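Local coordinates for uncharacterized protein (Nitrosospira multiformis, PDB 3P51), which is of unknown function but, as a member of the polyketide cyclase/lipid-transport family with a Bet v 1-like fold, probably binds a hydrophobic ligand, at residues A[10-14]-A[15-19]; A[126-129]-A[130-134]. All blocks are in the same frame, centred on the assembly; numbering follows the deposited sequence.

Contact 1: A[10-14]-A[15-19]; sequences VDAPV and ERVWS
Pro13 and Val17 meet through the backbone as helix 14-21 begins: Val17 N donates to Pro13 O at 3.1 Å, while Arg16 N makes a second, weak bond to the same oxygen. Trp18 N follows with a 2.9 Å bond to Val14 O. Proline suits the N-cap position because its ring restricts phi and its carbonyl starts the helical bonding. Val17 turns back over this entry. With CG1 anti to the backbone N (chi1 -177°), its CG2 is left anti to the carbonyl carbon and reaches Val10 CG1 at 4.0 Å; it also touches Ala12 CB, so a branched residue fills the angle between strand end and helix. Ala12, small enough to let the helix come close, has Arg16 NH1 4.0 Å from its CB. Next to Val14 in sequence, Glu15 bends at chi2 (82°) and brings OE1 to 3.7 Å from Val14 CG1. Outside the turn, Val14 and Val17 both pack on Leu97 and Thr106, and Trp18 NE1 is hydrogen-bonded to Glu67 OE1. The chemistry is thus divided: apolar branches bury the strand-to-helix junction, while the charged Glu15 and Arg16 are exposed.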
loop_
_atom_site.group_PDB
_atom_site.type_symbol
_atom_site.label_atom_id
_atom_site.label_comp_id
_atom_site.label_asym_id
_atom_site.label_seq_id
_atom_site.Cartn_x
_atom_site.Cartn_y
_atom_site.Cartn_z
ATOM N N VAL A 10 12.050 14.100 13.446
ATOM C CA VAL A 10 11.706 14.772 14.695
ATOM C C VAL A 10 12.360 14.027 15.864
ATOM O O VAL A 10 12.206 12.806 15.984
ATOM C CB VAL A 10 10.170 14.773 14.887
ATOM C CG1 VAL A 10 9.796 15.272 16.247
ATOM C CG2 VAL A 10 9.489 15.611 13.813
ATOM N N ASP A 11 13.088 14.746 16.721
ATOM C CA ASP A 11 13.803 14.103 17.831
ATOM C C ASP A 11 12.891 13.784 19.022
ATOM O O ASP A 11 13.000 14.392 20.092
ATOM C CB ASP A 11 15.015 14.931 18.289
ATOM C CG ASP A 11 15.942 14.148 19.229
ATOM O OD1 ASP A 11 15.482 13.168 19.850
ATOM O OD2 ASP A 11 17.135 14.503 19.349
ATOM N N ALA A 12 11.999 12.822 18.821
ATOM C CA ALA A 12 11.120 12.332 19.871
ATOM C C ALA A 12 10.601 10.967 19.446
ATOM O O ALA A 12 10.534 10.669 18.253
ATOM C CB ALA A 12 9.972 13.285 20.083
ATOM N N PRO A 13 10.248 10.124 20.421
ATOM C CA PRO A 13 9.774 8.784 20.068
ATOM C C PRO A 13 8.438 8.858 19.350
ATOM O O PRO A 13 7.667 9.796 19.563
ATOM C CB PRO A 13 9.665 8.068 21.421
ATOM C CG PRO A 13 9.679 9.128 22.453
ATOM C CD PRO A 13 10.378 10.320 21.876
ATOM N N VAL A 14 8.180 7.884 18.485
ATOM C CA VAL A 14 7.013 7.932 17.610
ATOM C C VAL A 14 5.702 7.961 18.399
ATOM O O VAL A 14 4.747 8.602 17.974
ATOM C CB VAL A 14 7.022 6.768 16.594
ATOM C CG1 VAL A 14 6.743 5.439 17.296
ATOM C CG2 VAL A 14 6.021 7.013 15.461
ATOM N N GLU A 15 5.657 7.273 19.540
ATOM C CA GLU A 15 4.455 7.264 20.380
ATOM C C GLU A 15 4.105 8.666 20.866
ATOM O O GLU A 15 2.932 9.024 20.976
ATOM C CB GLU A 15 4.629 6.353 21.592
ATOM C CG GLU A 15 4.727 4.858 21.284
ATOM C CD GLU A 15 6.119 4.420 20.849
ATOM O OE1 GLU A 15 7.079 5.215 21.008
ATOM O OE2 GLU A 15 6.248 3.276 20.351
ATOM N N ARG A 16 5.128 9.452 21.170
ATOM C CA ARG A 16 4.923 10.820 21.634
ATOM C C ARG A 16 4.469 11.737 20.503
ATOM O O ARG A 16 3.552 12.560 20.668
ATOM C CB ARG A 16 6.214 11.347 22.254
ATOM C CG ARG A 16 6.070 12.650 23.003
ATOM C CD ARG A 16 6.979 12.643 24.218
ATOM N NE ARG A 16 7.062 13.958 24.843
ATOM C CZ ARG A 16 8.033 14.834 24.606
ATOM N NH1 ARG A 16 9.006 14.538 23.753
ATOM N NH2 ARG A 16 8.031 16.008 25.224
ATOM N N VAL A 17 5.115 11.615 19.350
ATOM C CA VAL A 17 4.722 12.436 18.212
ATOM C C VAL A 17 3.292 12.109 17.807
ATOM O O VAL A 17 2.487 13.005 17.582
ATOM C CB VAL A 17 5.651 12.254 17.004
ATOM C CG1 VAL A 17 5.217 13.185 15.897
ATOM C CG2 VAL A 17 7.103 12.547 17.393
ATOM N N TRP A 18 2.971 10.821 17.721
ATOM C CA TRP A 18 1.612 10.421 17.358
ATOM C C TRP A 18 0.607 10.976 18.365
ATOM O O TRP A 18 -0.421 11.530 17.988
ATOM C CB TRP A 18 1.499 8.890 17.258
ATOM C CG TRP A 18 0.137 8.394 16.785
ATOM C CD1 TRP A 18 -0.704 7.542 17.456
ATOM C CD2 TRP A 18 -0.535 8.730 15.559
ATOM N NE1 TRP A 18 -1.846 7.326 16.720
ATOM C CE2 TRP A 18 -1.767 8.033 15.552
ATOM C CE3 TRP A 18 -0.211 9.537 14.463
ATOM C CZ2 TRP A 18 -2.683 8.126 14.491
ATOM C CZ3 TRP A 18 -1.132 9.638 13.399
ATOM C CH2 TRP A 18 -2.348 8.935 13.430
ATOM N N SER A 19 0.905 10.834 19.654
ATOM C CA SER A 19 -0.019 11.300 20.679
ATOM C C SER A 19 -0.374 12.769 20.467
ATOM O O SER A 19 -1.487 13.212 20.761
ATOM C CB SER A 19 0.565 11.081 22.078
ATOM O OG SER A 19 -0.208 11.779 23.034
#

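Contact 2: A[126-129]-A[130-134]; sequences NTVY and RSLLA
Asn126 and Arg130, one helical turn apart, stack flat on each other: the amide and guanidinium planes are only 3° apart, with Asn126 CG 3.6 Å from Arg130 NH2. Asn126 CB lies over the centre of the same guanidinium face, 3.7 Å above its plane. Arg130 reaches this position with a chain extended from CG to NE (chi2 160°, chi3 -172°), running back past Asn126 O, the oxygen that also accepts Arg130 N at 3.0 Å. A short, flat amide suits this place, since it presents a plane to the guanidinium while its oxygen takes a bond from Asn6 ND2; Arg130 NE in turn donates to Asn6 OD1. With an alanine here, Asn6 ND2 would probably lose this acceptor, and the NH2 end of the guanidinium the amide plane stacked on it.

The close packing is on the buried face. Leu132 CD1 touches both Val128 CG1 and Tyr129 CD1, each at 3.9 Å, this methyl meeting the tyrosine ring obliquely. By contrast, Thr127 and Arg130 lie on the solvent side, where polar groups cost little. The buried Tyr129 hydroxyl is satisfied by hydrogen bonds with Tyr91 and Tyr74.

Helix 120-139 thus lies against the antiparallel sheet: Leu133 rests on Ile8 of strand 3-10 and Val108 of strand 105-116, Tyr129 and Leu132 meet Trp110, and on the loops Val128 packs on Leu33, and Leu132 on Ala30 and Ile34.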
loop_
_atom_site.group_PDB
_atom_site.type_symbol
_atom_site.label_atom_id
_atom_site.label_comp_id
_atom_site.label_asym_id
_atom_site.label_seq_id
_atom_site.Cartn_x
_atom_site.Cartn_y
_atom_site.Cartn_z
ATOM N N ASN A 126 3.811 23.483 -0.904
ATOM C CA ASN A 126 5.143 23.248 -0.352
ATOM C C ASN A 126 5.398 24.186 0.824
ATOM O O ASN A 126 5.925 23.783 1.853
ATOM C CB ASN A 126 6.239 23.427 -1.412
ATOM C CG ASN A 126 6.460 22.177 -2.238
ATOM O OD1 ASN A 126 6.220 21.065 -1.769
ATOM N ND2 ASN A 126 6.922 22.352 -3.470
ATOM N N THR A 127 5.013 25.447 0.659
ATOM C CA THR A 127 5.215 26.441 1.701
ATOM C C THR A 127 4.381 26.133 2.935
ATOM O O THR A 127 4.881 26.188 4.057
ATOM C CB THR A 127 4.901 27.854 1.189
ATOM O OG1 THR A 127 5.940 28.267 0.294
ATOM C CG2 THR A 127 4.805 28.840 2.347
ATOM N N VAL A 128 3.109 25.814 2.724
ATOM C CA VAL A 128 2.228 25.418 3.818
ATOM C C VAL A 128 2.755 24.189 4.567
ATOM O O VAL A 128 2.966 24.233 5.783
ATOM C CB VAL A 128 0.790 25.168 3.312
ATOM C CG1 VAL A 128 -0.010 24.340 4.324
ATOM C CG2 VAL A 128 0.094 26.505 3.012
ATOM N N TYR A 129 2.978 23.091 3.851
ATOM C CA TYR A 129 3.460 21.879 4.511
ATOM C C TYR A 129 4.796 22.051 5.228
ATOM O O TYR A 129 4.994 21.499 6.295
ATOM C CB TYR A 129 3.504 20.707 3.534
ATOM C CG TYR A 129 2.119 20.202 3.218
ATOM C CD1 TYR A 129 1.156 20.130 4.214
ATOM C CD2 TYR A 129 1.760 19.839 1.929
ATOM C CE1 TYR A 129 -0.126 19.682 3.941
ATOM C CE2 TYR A 129 0.483 19.386 1.646
ATOM C CZ TYR A 129 -0.455 19.310 2.656
ATOM O OH TYR A 129 -1.729 18.862 2.388
ATOM N N ARG A 130 5.708 22.829 4.657
ATOM C CA ARG A 130 7.004 23.020 5.299
ATOM C C ARG A 130 6.845 23.779 6.614
ATOM O O ARG A 130 7.531 23.497 7.589
ATOM C CB ARG A 130 7.983 23.718 4.348
ATOM C CG ARG A 130 8.485 22.788 3.257
ATOM C CD ARG A 130 9.035 23.519 2.050
ATOM N NE ARG A 130 9.319 22.584 0.957
ATOM C CZ ARG A 130 9.716 22.956 -0.258
ATOM N NH1 ARG A 130 9.870 24.252 -0.540
ATOM N NH2 ARG A 130 9.953 22.037 -1.192
ATOM N N SER A 131 5.911 24.722 6.642
ATOM C CA SER A 131 5.634 25.473 7.864
ATOM C C SER A 131 5.007 24.599 8.943
ATOM O O SER A 131 5.405 24.658 10.101
ATOM C CB SER A 131 4.724 26.671 7.574
ATOM O OG SER A 131 4.246 27.232 8.785
ATOM N N LEU A 132 4.020 23.792 8.564
ATOM C CA LEU A 132 3.372 22.892 9.514
ATOM C C LEU A 132 4.384 21.908 10.110
ATOM O O LEU A 132 4.434 21.704 11.324
ATOM C CB LEU A 132 2.227 22.126 8.844
ATOM C CG LEU A 132 1.082 22.947 8.231
ATOM C CD1 LEU A 132 0.117 22.044 7.481
ATOM C CD2 LEU A 132 0.342 23.742 9.290
ATOM N N LEU A 133 5.198 21.305 9.251
ATOM C CA LEU A 133 6.213 20.367 9.714
ATOM C C LEU A 133 7.257 21.057 10.594
ATOM O O LEU A 133 7.707 20.493 11.591
ATOM C CB LEU A 133 6.887 19.677 8.531
ATOM C CG LEU A 133 6.007 18.705 7.747
ATOM C CD1 LEU A 133 6.706 18.216 6.497
ATOM C CD2 LEU A 133 5.602 17.522 8.617
ATOM N N ALA A 134 7.639 22.274 10.221
ATOM C CA ALA A 134 8.617 23.044 10.992
ATOM C C ALA A 134 8.143 23.319 12.420
ATOM O O ALA A 134 8.938 23.282 13.360
ATOM C CB ALA A 134 8.953 24.348 10.275
#

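Contact 1 comes first along the chain, where strand 3-10 gives way to helix 14-21; contact 2 lies much later, midway along the C-terminal helix 120-139. Their centres are 18 Å apart and their nearest atoms about 6 Å apart, without touching. Both nevertheless lean on the same antiparallel sheet: strand 105-116 meets each, through Val108 and Thr106 at contact 1 and through Val108 and Trp110 at contact 2. Strand 3-10, whose end lies in contact 1, also carries residues under contact 2. This layout, a curved sheet wrapped round a long C-terminal helix, matches the Bet v 1-like fold, in which relatives hold a ligand between sheet and helix; the same is probable but not established here.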